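Local coordinates for protein adenylate isopentenyltransferase (PDB 3A8T) that transfers an isopentenyl group from dimethylallyl diphosphate to ATP, ADP or AMP in cytokinin biosynthesis, at residues A[216-221]-A[227-232]; A[241-246]-A[261-266]; A[78-83]-A[232-237]. All coordinates share one frame; numbering follows the deposited sequence.

How the contacts relate
Contact 1 lies at the surface and is ionic, an aspartate and an arginine from two turns of one loop; contacts 2 and 3 are buried and mostly apolar. Contact 3 is the nearest of the three to the middle of the chain, contact 2 the furthest out. Contacts 1 and 3 share I232, both touch ATP, and pack together through L228 and L80; 227-232 falls within the long loop that contact 3 closes. Helix 234-243 joins contact 3, at its first turn, to contact 2, at its last, and F237 of contact 3 meets F264 of contact 2. Contacts 1 and 2 meet more lightly, where H218 packs on E242.

Contact 1 (A[216-221]-A[227-232]); sequences EDHDED and GLRKAI. With ATP (adenosine-5'-triphosphate), chain B.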
loop_
_atom_site.group_PDB
_atom_site.type_symbol
_atom_site.label_atom_id
_atom_site.label_comp_id
_atom_site.label_asym_id
_atom_site.label_seq_id
_atom_site.Cartn_x
_atom_site.Cartn_y
_atom_site.Cartn_z
ATOM N N GLU A 216 -2.927 -14.157 -20.395
ATOM C CA GLU A 216 -4.281 -14.362 -20.847
ATOM C C GLU A 216 -5.339 -13.491 -20.180
ATOM O O GLU A 216 -6.527 -13.708 -20.416
ATOM C CB GLU A 216 -4.621 -15.857 -20.660
ATOM C CG GLU A 216 -3.579 -16.802 -21.343
ATOM C CD GLU A 216 -3.783 -18.299 -21.062
ATOM O OE1 GLU A 216 -2.888 -19.093 -21.463
ATOM O OE2 GLU A 216 -4.824 -18.682 -20.461
ATOM N N ASP A 217 -4.923 -12.517 -19.374
ATOM C CA ASP A 217 -5.890 -11.675 -18.648
ATOM C C ASP A 217 -6.014 -10.213 -19.096
ATOM O O ASP A 217 -6.562 -9.421 -18.321
ATOM C CB ASP A 217 -5.547 -11.628 -17.151
ATOM C CG ASP A 217 -4.112 -11.079 -16.888
ATOM O OD1 ASP A 217 -3.579 -10.353 -17.751
ATOM O OD2 ASP A 217 -3.502 -11.371 -15.839
ATOM N N HIS A 218 -5.505 -9.874 -20.286
ATOM C CA HIS A 218 -5.474 -8.486 -20.764
ATOM C C HIS A 218 -6.787 -7.759 -20.838
ATOM O O HIS A 218 -6.830 -6.523 -20.699
ATOM C CB HIS A 218 -4.755 -8.379 -22.120
ATOM C CG HIS A 218 -3.294 -8.718 -22.056
ATOM N ND1 HIS A 218 -2.617 -9.282 -23.117
ATOM C CD2 HIS A 218 -2.390 -8.594 -21.057
ATOM C CE1 HIS A 218 -1.362 -9.502 -22.773
ATOM N NE2 HIS A 218 -1.198 -9.094 -21.527
ATOM N N ASP A 219 -7.853 -8.526 -21.048
ATOM C CA ASP A 219 -9.198 -7.971 -21.131
ATOM C C ASP A 219 -9.950 -8.075 -19.823
ATOM O O ASP A 219 -11.159 -7.896 -19.817
ATOM C CB ASP A 219 -10.031 -8.720 -22.172
ATOM C CG ASP A 219 -9.850 -10.236 -22.084
ATOM O OD1 ASP A 219 -9.535 -10.811 -20.995
ATOM O OD2 ASP A 219 -10.024 -10.869 -23.135
ATOM N N GLU A 220 -9.236 -8.332 -18.733
ATOM C CA GLU A 220 -9.865 -8.577 -17.434
ATOM C C GLU A 220 -9.459 -7.611 -16.319
ATOM O O GLU A 220 -8.327 -7.134 -16.255
ATOM C CB GLU A 220 -9.610 -10.070 -17.053
ATOM C CG GLU A 220 -9.924 -10.451 -15.623
ATOM C CD GLU A 220 -9.553 -11.904 -15.230
ATOM O OE1 GLU A 220 -8.506 -12.449 -15.656
ATOM O OE2 GLU A 220 -10.303 -12.509 -14.449
ATOM N N ASP A 221 -10.432 -7.311 -15.458
ATOM C CA ASP A 221 -10.299 -6.400 -14.321
ATOM C C ASP A 221 -9.408 -7.002 -13.246
ATOM O O ASP A 221 -9.183 -8.204 -13.198
ATOM C CB ASP A 221 -11.706 -6.118 -13.753
ATOM C CG ASP A 221 -11.759 -4.978 -12.692
ATOM O OD1 ASP A 221 -11.484 -5.225 -11.501
ATOM O OD2 ASP A 221 -12.108 -3.825 -13.046
ATOM N N GLY A 227 -2.871 -12.444 -8.321
ATOM C CA GLY A 227 -1.605 -11.957 -7.794
ATOM C C GLY A 227 -1.202 -10.528 -8.182
ATOM O O GLY A 227 -2.069 -9.618 -8.279
ATOM N N LEU A 228 0.111 -10.351 -8.388
ATOM C CA LEU A 228 0.680 -9.059 -8.786
ATOM C C LEU A 228 -0.020 -8.467 -10.022
ATOM O O LEU A 228 -0.026 -7.270 -10.216
ATOM C CB LEU A 228 2.182 -9.184 -9.066
ATOM C CG LEU A 228 2.870 -7.841 -9.362
ATOM C CD1 LEU A 228 2.659 -6.950 -8.192
ATOM C CD2 LEU A 228 4.344 -7.971 -9.596
ATOM N N ARG A 229 -0.631 -9.308 -10.851
ATOM C CA ARG A 229 -1.288 -8.775 -12.027
ATOM C C ARG A 229 -2.595 -8.028 -11.675
ATOM O O ARG A 229 -3.210 -7.429 -12.532
ATOM C CB ARG A 229 -1.482 -9.888 -13.075
ATOM C CG ARG A 229 -0.169 -10.358 -13.620
ATOM C CD ARG A 229 -0.287 -11.171 -14.904
ATOM N NE ARG A 229 -1.050 -10.472 -15.926
ATOM C CZ ARG A 229 -0.609 -9.444 -16.659
ATOM N NH1 ARG A 229 0.633 -8.967 -16.529
ATOM N NH2 ARG A 229 -1.462 -8.814 -17.455
ATOM N N LYS A 230 -2.997 -8.078 -10.406
ATOM C CA LYS A 230 -4.154 -7.333 -9.916
ATOM C C LYS A 230 -3.828 -5.850 -9.599
ATOM O O LYS A 230 -4.743 -5.046 -9.526
ATOM C CB LYS A 230 -4.686 -7.919 -8.609
ATOM C CG LYS A 230 -5.216 -9.324 -8.719
ATOM C CD LYS A 230 -5.682 -9.789 -7.357
ATOM C CE LYS A 230 -7.163 -9.576 -7.222
ATOM N NZ LYS A 230 -7.597 -9.825 -5.817
ATOM N N ALA A 231 -2.553 -5.514 -9.395
ATOM C CA ALA A 231 -2.087 -4.171 -9.035
ATOM C C ALA A 231 -2.713 -3.078 -9.856
ATOM O O ALA A 231 -2.795 -3.226 -11.065
ATOM C CB ALA A 231 -0.573 -4.124 -9.172
ATOM N N ILE A 232 -3.175 -1.982 -9.236
ATOM C CA ILE A 232 -3.785 -0.914 -10.051
ATOM C C ILE A 232 -2.686 -0.397 -10.995
ATOM O O ILE A 232 -1.549 -0.156 -10.571
ATOM C CB ILE A 232 -4.328 0.309 -9.230
ATOM C CG1 ILE A 232 -5.373 -0.106 -8.204
ATOM C CG2 ILE A 232 -4.988 1.276 -10.160
ATOM C CD1 ILE A 232 -6.477 -0.772 -8.761
HETATM P PG ATP B . -9.987 -7.382 -1.551
HETATM O O1G ATP B . -9.923 -8.674 -0.798
HETATM O O2G ATP B . -9.520 -7.686 -3.083
HETATM O O3G ATP B . -11.499 -6.818 -1.582
HETATM P PB ATP B . -8.088 -6.655 0.307
HETATM O O1B ATP B . -8.660 -6.433 1.600
HETATM O O2B ATP B . -7.789 -8.172 0.161
HETATM O O3B ATP B . -9.069 -6.176 -0.858
HETATM P PA ATP B . -6.568 -4.446 -0.569
HETATM O O1A ATP B . -7.687 -3.538 -0.365
HETATM O O2A ATP B . -5.246 -3.683 -0.015
HETATM O O3A ATP B . -6.664 -5.872 0.256
HETATM O "O5'" ATP B . -6.243 -4.695 -2.142
HETATM C "C5'" ATP B . -7.385 -4.871 -2.933
HETATM C "C4'" ATP B . -6.981 -4.543 -4.357
HETATM O "O4'" ATP B . -6.506 -3.192 -4.401
HETATM C "C3'" ATP B . -5.803 -5.385 -4.906
HETATM O "O3'" ATP B . -6.274 -6.601 -5.483
HETATM C "C2'" ATP B . -5.164 -4.427 -5.926
HETATM O "O2'" ATP B . -5.806 -4.529 -7.150
HETATM C "C1'" ATP B . -5.366 -3.050 -5.338
HETATM N N9 ATP B . -4.143 -2.604 -4.616
HETATM C C8 ATP B . -3.901 -2.704 -3.246
HETATM N N7 ATP B . -2.678 -2.308 -2.960
HETATM C C5 ATP B . -2.052 -1.924 -4.108
HETATM C C6 ATP B . -0.741 -1.416 -4.469
HETATM N N6 ATP B . 0.251 -1.213 -3.543
HETATM N N1 ATP B . -0.504 -1.144 -5.770
HETATM C C2 ATP B . -1.432 -1.327 -6.699
HETATM N N3 ATP B . -2.651 -1.796 -6.421
HETATM C C4 ATP B . -3.007 -2.105 -5.184
#
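D217 and R229 face each other with CA atoms 8.6 Å apart, D217 opening a type I turn that closes at E220 and R229 lying in the short 3-10 segment 228-230. The guanidinium takes the carboxylate side-on: NE of R229 gives its hydrogen to OD2 of D217 at 2.6 Å, the straighter bond, and NH2 of R229 gives one to OD1 of D217, also at 2.6 Å. Both oxygens use syn lone pairs, and the two planes are only 21° apart, so this salt bridge is a nearly flat two-pronged pair. D217 reaches it with CG between its own N and carbonyl carbon (chi1 58°), while the arginine chain bends at chi3 (53°), which turns the NE/NH2 edge to the carboxylate. H218 adds a lighter touch, CD2 lying 3.7 Å from NH2 of R229 with the ring steeply turned to the guanidinium. One residue on, the O of K230, in the ATP site, accepts a hydrogen bond from the ribose O2' at 2.7 Å. NH1 of R229 also forms a salt bridge with D215 of the same loop, and NH2 one with D238, tying the loop to helix 234-243. A leucine here would probably rob D217, D215 and D238 of their shared positive charge and leave the D217 carboxylate with a long, weak pairing to R225. R229 packs on F210 of helix 203-210, and H218 stacks on Y211 just beyond that helix.

Contact 2 (A[241-246]-A[261-266]); sequences FEKFRP and RGAFEE
The F244 ring turns an edge to A263: CE2 of F244 comes within 4.2 Å of CB of A263, and the methyl lies near the ring plane, not over a face. The same ring meets that of Y240 with the planes at about 40°, and V259, R260 and R256 also touch the F244 side chain. F264, one residue after A263, meets Y240 edge-to-face. K243 supplies the second contact with the alanine, and it is the aliphatic part of the lysine that does the touching, CE standing 4.0 Å from CB of A263. Its chain bends at both chi3 and chi4, which folds it back on itself instead of letting it run straight out. NZ of K243 ends 5.5 Å from OE1 of E266, opposite charges near each other without contact. One methyl thus receives both an aromatic edge and a lysine methylene. The arrangement joins two successive antiparallel helices, 234-243 at its end and the long 257-289, packed as a helical hairpin remote from the nucleotide site; the chain runs through fourteen residues between the two segments before it returns to pack against itself. No hydrogen bond crosses. R245 is held within its own segment, where it hydrogen-bonds the O of E242 through NE and forms a salt bridge with the E242 carboxylate through NH2. The O of K243 accepts a hydrogen bond from R256, and Y240 packs on A263.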
loop_
_atom_site.group_PDB
_atom_site.type_symbol
_atom_site.label_atom_id
_atom_site.label_comp_id
_atom_site.label_asym_id
_atom_site.label_seq_id
_atom_site.Cartn_x
_atom_site.Cartn_y
_atom_site.Cartn_z
ATOM N N PHE A 241 -1.702 -1.014 -24.140
ATOM C CA PHE A 241 -0.750 -1.789 -24.926
ATOM C C PHE A 241 -1.494 -2.713 -25.927
ATOM O O PHE A 241 -0.945 -3.161 -26.912
ATOM C CB PHE A 241 0.148 -2.642 -24.001
ATOM C CG PHE A 241 0.996 -1.849 -23.060
ATOM C CD1 PHE A 241 1.828 -0.835 -23.515
ATOM C CD2 PHE A 241 1.011 -2.139 -21.687
ATOM C CE1 PHE A 241 2.664 -0.129 -22.623
ATOM C CE2 PHE A 241 1.872 -1.404 -20.801
ATOM C CZ PHE A 241 2.676 -0.426 -21.273
ATOM N N GLU A 242 -2.744 -3.023 -25.645
ATOM C CA GLU A 242 -3.516 -3.862 -26.545
ATOM C C GLU A 242 -3.419 -3.278 -27.927
ATOM O O GLU A 242 -3.114 -3.956 -28.908
ATOM C CB GLU A 242 -4.991 -3.894 -26.132
ATOM C CG GLU A 242 -5.703 -5.016 -26.812
ATOM C CD GLU A 242 -4.883 -6.285 -26.709
ATOM O OE1 GLU A 242 -4.702 -6.983 -27.726
ATOM O OE2 GLU A 242 -4.410 -6.575 -25.593
ATOM N N LYS A 243 -3.689 -1.985 -27.979
ATOM C CA LYS A 243 -3.621 -1.248 -29.220
ATOM C C LYS A 243 -2.237 -0.784 -29.589
ATOM O O LYS A 243 -1.872 -0.855 -30.763
ATOM C CB LYS A 243 -4.580 -0.069 -29.174
ATOM C CG LYS A 243 -6.023 -0.512 -29.379
ATOM C CD LYS A 243 -6.974 0.656 -29.299
ATOM C CE LYS A 243 -6.727 1.486 -28.021
ATOM N NZ LYS A 243 -6.510 0.589 -26.823
ATOM N N PHE A 244 -1.456 -0.343 -28.604
ATOM C CA PHE A 244 -0.099 0.153 -28.858
ATOM C C PHE A 244 0.977 -0.631 -28.124
ATOM O O PHE A 244 1.438 -0.246 -27.039
ATOM C CB PHE A 244 -0.077 1.615 -28.492
ATOM C CG PHE A 244 -1.083 2.412 -29.252
ATOM C CD1 PHE A 244 -0.889 2.700 -30.599
ATOM C CD2 PHE A 244 -2.221 2.866 -28.651
ATOM C CE1 PHE A 244 -1.819 3.430 -31.320
ATOM C CE2 PHE A 244 -3.165 3.608 -29.378
ATOM C CZ PHE A 244 -2.954 3.883 -30.711
ATOM N N ARG A 245 1.355 -1.762 -28.723
ATOM C CA ARG A 245 2.342 -2.653 -28.125
ATOM C C ARG A 245 3.589 -1.873 -27.819
ATOM O O ARG A 245 3.903 -0.931 -28.508
ATOM C CB ARG A 245 2.664 -3.841 -29.055
ATOM C CG ARG A 245 1.456 -4.722 -29.465
ATOM C CD ARG A 245 0.556 -5.127 -28.270
ATOM N NE ARG A 245 -0.720 -5.748 -28.660
ATOM C CZ ARG A 245 -0.872 -7.059 -28.806
ATOM N NH1 ARG A 245 0.182 -7.836 -28.586
ATOM N NH2 ARG A 245 -2.051 -7.593 -29.176
ATOM N N PRO A 246 4.294 -2.238 -26.747
ATOM C CA PRO A 246 5.537 -1.572 -26.315
ATOM C C PRO A 246 6.636 -1.398 -27.414
ATOM O O PRO A 246 7.168 -2.366 -27.951
ATOM C CB PRO A 246 5.990 -2.451 -25.142
ATOM C CG PRO A 246 4.690 -2.941 -24.598
ATOM C CD PRO A 246 3.914 -3.303 -25.800
ATOM N N ARG A 261 -3.172 9.063 -28.176
ATOM C CA ARG A 261 -3.241 10.085 -27.115
ATOM C C ARG A 261 -4.493 9.894 -26.236
ATOM O O ARG A 261 -4.444 10.033 -24.995
ATOM C CB ARG A 261 -3.246 11.480 -27.755
ATOM C CG ARG A 261 -3.213 12.617 -26.760
ATOM C CD ARG A 261 -3.290 13.936 -27.487
ATOM N NE ARG A 261 -2.005 14.329 -28.056
ATOM C CZ ARG A 261 -1.017 14.858 -27.338
ATOM N NH1 ARG A 261 -1.208 15.040 -26.035
ATOM N NH2 ARG A 261 0.138 15.220 -27.922
ATOM N N GLY A 262 -5.604 9.582 -26.910
ATOM C CA GLY A 262 -6.859 9.335 -26.231
ATOM C C GLY A 262 -6.704 8.053 -25.391
ATOM O O GLY A 262 -7.148 8.010 -24.251
ATOM N N ALA A 263 -6.042 7.019 -25.914
ATOM C CA ALA A 263 -5.932 5.795 -25.141
ATOM C C ALA A 263 -5.028 5.964 -23.938
ATOM O O ALA A 263 -5.315 5.467 -22.872
ATOM C CB ALA A 263 -5.457 4.657 -26.018
ATOM N N PHE A 264 -3.953 6.706 -24.110
ATOM C CA PHE A 264 -3.036 6.940 -23.021
ATOM C C PHE A 264 -3.739 7.663 -21.877
ATOM O O PHE A 264 -3.697 7.265 -20.711
ATOM C CB PHE A 264 -1.890 7.812 -23.492
ATOM C CG PHE A 264 -0.752 7.840 -22.540
ATOM C CD1 PHE A 264 0.154 6.773 -22.511
ATOM C CD2 PHE A 264 -0.661 8.846 -21.582
ATOM C CE1 PHE A 264 1.110 6.704 -21.557
ATOM C CE2 PHE A 264 0.297 8.786 -20.604
ATOM C CZ PHE A 264 1.191 7.717 -20.580
ATOM N N GLU A 265 -4.360 8.765 -22.253
ATOM C CA GLU A 265 -5.073 9.626 -21.364
ATOM C C GLU A 265 -6.111 8.834 -20.605
ATOM O O GLU A 265 -6.218 8.984 -19.401
ATOM C CB GLU A 265 -5.684 10.753 -22.221
ATOM C CG GLU A 265 -6.569 11.768 -21.528
ATOM C CD GLU A 265 -7.234 12.784 -22.537
ATOM O OE1 GLU A 265 -8.064 13.638 -22.095
ATOM O OE2 GLU A 265 -6.923 12.719 -23.764
ATOM N N GLU A 266 -6.856 7.988 -21.311
ATOM C CA GLU A 266 -7.900 7.153 -20.717
ATOM C C GLU A 266 -7.286 6.161 -19.698
ATOM O O GLU A 266 -7.849 5.920 -18.646
ATOM C CB GLU A 266 -8.680 6.364 -21.814
ATOM C CG GLU A 266 -8.990 4.908 -21.401
ATOM C CD GLU A 266 -9.959 4.103 -22.320
ATOM O OE1 GLU A 266 -9.536 3.612 -23.407
ATOM O OE2 GLU A 266 -11.145 3.945 -21.928
#

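Contact 3 (A[78-83]-A[232-237]); sequences KGLDIT and IGVPEF. With ATP (adenosine-5'-triphosphate), chain B.
T83 faces G233, their CA atoms 6.7 Å apart, and its side chain divides at CB. With OG1 beside the backbone N (chi1 -55°), the methyl CG2 lies anti to that N, 3.2 Å from the O of I232 and 4.5 Å from CA of G233. The other branch, OG1, bonds E206 on helix 203-210, a bond that would fix the rotation of the side chain. G233 leaves room for the methyl: a side chain on it would stand hard against CG2 of T83, and its phi/psi would also press a CB against the O of I232. Beside this pair, CD1 of L80 touches CG2 of V234 at 3.9 Å, the two side chains crossing at about a right angle. A water joins the backbones, donating to the O of T83 at 3.1 Å and to the O of I232 at 2.8 Å. G233 occupies the N-cap position of helix 234-243, and its N donates a bent bond to OE1 of E236 from above the carboxylate plane; the other oxygen, OE2, bonds N274. On the nucleotide side, N of I232 gives adenine N3 an almost straight bond (2.9 Å, 170°), and CG1 of I232 lies 3.7 Å from N3. No direct hydrogen bond links the two segments: a methyl against a carbonyl oxygen, one apolar touch and a shared water bring them together, while at N3 the adenine is met by a backbone amide, so this bond does not depend on a polar side chain at I232.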
loop_
_atom_site.group_PDB
_atom_site.type_symbol
_atom_site.label_atom_id
_atom_site.label_comp_id
_atom_site.label_asym_id
_atom_site.label_seq_id
_atom_site.Cartn_x
_atom_site.Cartn_y
_atom_site.Cartn_z
ATOM N N LYS A 78 7.842 -9.494 -5.472
ATOM C CA LYS A 78 9.034 -8.822 -5.991
ATOM C C LYS A 78 8.535 -8.257 -7.316
ATOM O O LYS A 78 7.817 -8.934 -8.058
ATOM C CB LYS A 78 10.154 -9.826 -6.283
ATOM C CG LYS A 78 10.304 -10.944 -5.248
ATOM C CD LYS A 78 11.170 -12.069 -5.773
ATOM C CE LYS A 78 10.619 -12.566 -7.132
ATOM N NZ LYS A 78 11.610 -13.194 -8.116
ATOM N N GLY A 79 8.884 -7.035 -7.650
ATOM C CA GLY A 79 8.406 -6.529 -8.925
ATOM C C GLY A 79 7.548 -5.281 -8.812
ATOM O O GLY A 79 6.967 -5.008 -7.730
ATOM N N LEU A 80 7.472 -4.540 -9.927
ATOM C CA LEU A 80 6.714 -3.301 -10.043
ATOM C C LEU A 80 6.852 -2.458 -8.805
ATOM O O LEU A 80 5.858 -2.011 -8.266
ATOM C CB LEU A 80 5.230 -3.594 -10.295
ATOM C CG LEU A 80 4.869 -4.533 -11.473
ATOM C CD1 LEU A 80 3.364 -4.765 -11.450
ATOM C CD2 LEU A 80 5.306 -3.983 -12.813
ATOM N N ASP A 81 8.083 -2.242 -8.370
ATOM C CA ASP A 81 8.367 -1.469 -7.191
ATOM C C ASP A 81 7.693 -0.096 -7.266
ATOM O O ASP A 81 7.166 0.397 -6.246
ATOM C CB ASP A 81 9.875 -1.347 -7.008
ATOM C CG ASP A 81 10.568 -2.708 -6.731
ATOM O OD1 ASP A 81 9.921 -3.647 -6.243
ATOM O OD2 ASP A 81 11.780 -2.852 -6.960
ATOM N N ILE A 82 7.659 0.501 -8.465
ATOM C CA ILE A 82 7.014 1.817 -8.642
ATOM C C ILE A 82 5.506 1.706 -8.589
ATOM O O ILE A 82 4.869 2.327 -7.761
ATOM C CB ILE A 82 7.386 2.497 -10.002
ATOM C CG1 ILE A 82 8.853 2.894 -9.994
ATOM C CG2 ILE A 82 6.542 3.805 -10.245
ATOM C CD1 ILE A 82 9.378 3.289 -11.403
ATOM N N THR A 83 4.961 0.884 -9.479
ATOM C CA THR A 83 3.533 0.672 -9.586
ATOM C C THR A 83 2.873 0.304 -8.256
ATOM O O THR A 83 1.776 0.773 -7.975
ATOM C CB THR A 83 3.189 -0.413 -10.680
ATOM O OG1 THR A 83 3.772 -0.051 -11.954
ATOM C CG2 THR A 83 1.653 -0.515 -10.860
ATOM N N ILE A 232 -3.175 -1.982 -9.236
ATOM C CA ILE A 232 -3.785 -0.914 -10.051
ATOM C C ILE A 232 -2.686 -0.397 -10.995
ATOM O O ILE A 232 -1.549 -0.156 -10.571
ATOM C CB ILE A 232 -4.328 0.309 -9.230
ATOM C CG1 ILE A 232 -5.373 -0.106 -8.204
ATOM C CG2 ILE A 232 -4.988 1.276 -10.160
ATOM C CD1 ILE A 232 -6.477 -0.772 -8.761
ATOM N N GLY A 233 -3.028 -0.261 -12.278
ATOM C CA GLY A 233 -2.054 0.173 -13.270
ATOM C C GLY A 233 -1.810 -0.916 -14.284
ATOM O O GLY A 233 -1.696 -0.679 -15.504
ATOM N N VAL A 234 -1.791 -2.154 -13.818
ATOM C CA VAL A 234 -1.531 -3.187 -14.798
ATOM C C VAL A 234 -2.642 -3.422 -15.812
ATOM O O VAL A 234 -2.395 -3.481 -16.982
ATOM C CB VAL A 234 -1.235 -4.523 -14.159
ATOM C CG1 VAL A 234 -0.886 -5.485 -15.237
ATOM C CG2 VAL A 234 -0.119 -4.395 -13.123
ATOM N N PRO A 235 -3.877 -3.617 -15.340
ATOM C CA PRO A 235 -5.021 -3.859 -16.253
ATOM C C PRO A 235 -5.289 -2.653 -17.152
ATOM O O PRO A 235 -5.585 -2.831 -18.337
ATOM C CB PRO A 235 -6.211 -4.137 -15.309
ATOM C CG PRO A 235 -5.587 -4.186 -13.840
ATOM C CD PRO A 235 -4.313 -3.371 -13.946
ATOM N N GLU A 236 -5.108 -1.446 -16.585
ATOM C CA GLU A 236 -5.343 -0.175 -17.287
ATOM C C GLU A 236 -4.382 -0.031 -18.453
ATOM O O GLU A 236 -4.812 0.237 -19.588
ATOM C CB GLU A 236 -5.235 1.043 -16.346
ATOM C CG GLU A 236 -6.211 1.068 -15.199
ATOM C CD GLU A 236 -5.780 0.215 -13.994
ATOM O OE1 GLU A 236 -4.869 -0.664 -14.087
ATOM O OE2 GLU A 236 -6.360 0.435 -12.916
ATOM N N PHE A 237 -3.093 -0.224 -18.200
ATOM C CA PHE A 237 -2.180 -0.122 -19.319
ATOM C C PHE A 237 -2.243 -1.265 -20.281
ATOM O O PHE A 237 -1.910 -1.079 -21.438
ATOM C CB PHE A 237 -0.749 0.201 -18.865
ATOM C CG PHE A 237 -0.499 1.701 -18.821
ATOM C CD1 PHE A 237 -0.507 2.455 -20.022
ATOM C CD2 PHE A 237 -0.437 2.402 -17.592
ATOM C CE1 PHE A 237 -0.472 3.866 -19.991
ATOM C CE2 PHE A 237 -0.400 3.798 -17.559
ATOM C CZ PHE A 237 -0.421 4.534 -18.755
HETATM P PG ATP B . -9.987 -7.382 -1.551
HETATM O O1G ATP B . -9.923 -8.674 -0.798
HETATM O O2G ATP B . -9.520 -7.686 -3.083
HETATM O O3G ATP B . -11.499 -6.818 -1.582
HETATM P PB ATP B . -8.088 -6.655 0.307
HETATM O O1B ATP B . -8.660 -6.433 1.600
HETATM O O2B ATP B . -7.789 -8.172 0.161
HETATM O O3B ATP B . -9.069 -6.176 -0.858
HETATM P PA ATP B . -6.568 -4.446 -0.569
HETATM O O1A ATP B . -7.687 -3.538 -0.365
HETATM O O2A ATP B . -5.246 -3.683 -0.015
HETATM O O3A ATP B . -6.664 -5.872 0.256
HETATM O "O5'" ATP B . -6.243 -4.695 -2.142
HETATM C "C5'" ATP B . -7.385 -4.871 -2.933
HETATM C "C4'" ATP B . -6.981 -4.543 -4.357
HETATM O "O4'" ATP B . -6.506 -3.192 -4.401
HETATM C "C3'" ATP B . -5.803 -5.385 -4.906
HETATM O "O3'" ATP B . -6.274 -6.601 -5.483
HETATM C "C2'" ATP B . -5.164 -4.427 -5.926
HETATM O "O2'" ATP B . -5.806 -4.529 -7.150
HETATM C "C1'" ATP B . -5.366 -3.050 -5.338
HETATM N N9 ATP B . -4.143 -2.604 -4.616
HETATM C C8 ATP B . -3.901 -2.704 -3.246
HETATM N N7 ATP B . -2.678 -2.308 -2.960
HETATM C C5 ATP B . -2.052 -1.924 -4.108
HETATM C C6 ATP B . -0.741 -1.416 -4.469
HETATM N N6 ATP B . 0.251 -1.213 -3.543
HETATM N N1 ATP B . -0.504 -1.144 -5.770
HETATM C C2 ATP B . -1.432 -1.327 -6.699
HETATM N N3 ATP B . -2.651 -1.796 -6.421
HETATM C C4 ATP B . -3.007 -2.105 -5.184
HETATM O O HOH W 1 -0.833 2.024 -9.044
#